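Putative metallopeptidase (PDB 3IEH) probably acts as a zinc-dependent metallocarboxypeptidase of the M14 family, removing residues from the C-terminal end of peptide substrates. Local coordinates at residues C233-R236 with S237-V241. Numbering follows the deposited sequence.
Sequences CLVR and SGARV
The carbonyl plane of Cys233 receives Ser237 on both faces: the backbone N of Ser237 comes from one face and its OG from the other, 38° out of the plane. Both Ser237 N and Ser237 OG lie 2.8 Å from Cys233 O, so a single acceptor holds backbone and hydroxyl of one residue. The hydroxyl gets there because OG stands beside its own backbone N (chi1 -59°), folded back along the helix. Over a face of the Val235 carbonyl sits Gly238 N, 3.1 Å from Val235 O, whereas Ala239 N meets Leu234 O at 2.8 Å in a straighter bond (166° at the hydrogen). These two return bonds, with positive phi at Gly238, define a Schellman motif that ends helix 230-237 and turns the chain toward strand 242-248 of the central sheet. Ala239 then packs back on the last turn, its CB making an apolar contact with Val235 CG2 at 4.0 Å. The same CB is set against a carbonyl oxygen, 3.3 Å from Leu234 O. Ala239 O accepts a CA-H...O contact from Val235 CA at 3.5 Å. Ala239 and Leu234 both also touch Cys162 of helix 155-162 and Ile166 of strand 165-172.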
loop_
_atom_site.group_PDB
_atom_site.type_symbol
_atom_site.label_atom_id
_atom_site.label_comp_id
_atom_site.label_asym_id
_atom_site.label_seq_id
_atom_site.Cartn_x
_atom_site.Cartn_y
_atom_site.Cartn_z
ATOM N N CYS A 233 -1.264 7.161 10.755
ATOM C CA CYS A 233 -1.387 6.573 12.072
ATOM C C CYS A 233 -0.144 5.759 12.486
ATOM O O CYS A 233 0.333 5.874 13.617
ATOM C CB CYS A 233 -2.623 5.694 12.115
ATOM S SG CYS A 233 -2.967 5.129 13.807
ATOM N N LEU A 234 0.357 4.947 11.560
ATOM C CA LEU A 234 1.547 4.140 11.793
ATOM C C LEU A 234 2.783 5.021 11.926
ATOM O O LEU A 234 3.666 4.730 12.748
ATOM C CB LEU A 234 1.746 3.107 10.687
ATOM C CG LEU A 234 0.867 1.864 10.742
ATOM C CD1 LEU A 234 1.145 0.993 9.534
ATOM C CD2 LEU A 234 1.127 1.100 12.051
ATOM N N VAL A 235 2.863 6.100 11.149
ATOM C CA VAL A 235 3.972 7.038 11.331
ATOM C C VAL A 235 3.893 7.695 12.724
ATOM O O VAL A 235 4.896 7.756 13.419
ATOM C CB VAL A 235 4.033 8.079 10.193
ATOM C CG1 VAL A 235 4.904 9.303 10.578
ATOM C CG2 VAL A 235 4.495 7.391 8.877
ATOM N N ARG A 236 2.717 8.170 13.140
ATOM C CA ARG A 236 2.564 8.725 14.487
ATOM C C ARG A 236 2.902 7.642 15.512
ATOM O O ARG A 236 3.468 7.957 16.551
ATOM C CB ARG A 236 1.136 9.228 14.775
ATOM C CG ARG A 236 0.624 10.424 13.965
ATOM C CD ARG A 236 1.103 11.796 14.469
ATOM N NE ARG A 236 0.823 12.011 15.890
ATOM C CZ ARG A 236 1.743 12.138 16.848
ATOM N NH1 ARG A 236 3.048 12.110 16.563
ATOM N NH2 ARG A 236 1.355 12.316 18.109
ATOM N N SER A 237 2.526 6.381 15.243
ATOM C CA SER A 237 2.823 5.265 16.178
ATOM C C SER A 237 4.313 4.880 16.252
ATOM O O SER A 237 4.723 4.162 17.166
ATOM C CB SER A 237 1.997 4.026 15.856
ATOM O OG SER A 237 0.627 4.336 15.943
ATOM N N GLY A 238 5.116 5.345 15.306
ATOM C CA GLY A 238 6.542 5.089 15.368
ATOM C C GLY A 238 7.243 4.735 14.075
ATOM O O GLY A 238 8.454 4.543 14.109
ATOM N N ALA A 239 6.506 4.626 12.956
ATOM C CA ALA A 239 7.111 4.342 11.632
ATOM C C ALA A 239 7.969 5.546 11.254
ATOM O O ALA A 239 7.466 6.689 11.168
ATOM C CB ALA A 239 6.046 4.060 10.565
ATOM N N ARG A 240 9.267 5.286 11.070
ATOM C CA ARG A 240 10.271 6.356 10.920
ATOM C C ARG A 240 10.101 7.185 9.663
ATOM O O ARG A 240 10.330 8.389 9.686
ATOM C CB ARG A 240 11.685 5.796 11.013
ATOM C CG ARG A 240 12.060 5.443 12.433
ATOM C CD ARG A 240 13.451 4.854 12.510
ATOM N NE ARG A 240 13.818 4.500 13.889
ATOM C CZ ARG A 240 13.738 3.277 14.419
ATOM N NH1 ARG A 240 13.316 2.231 13.702
ATOM N NH2 ARG A 240 14.073 3.097 15.691
ATOM N N VAL A 241 9.719 6.515 8.582
ATOM C CA VAL A 241 9.371 7.148 7.329
ATOM C C VAL A 241 8.165 6.393 6.764
ATOM O O VAL A 241 7.971 5.181 7.010
ATOM C CB VAL A 241 10.523 7.100 6.305
ATOM C CG1 VAL A 241 11.687 7.893 6.795
ATOM C CG2 VAL A 241 10.953 5.619 5.989
#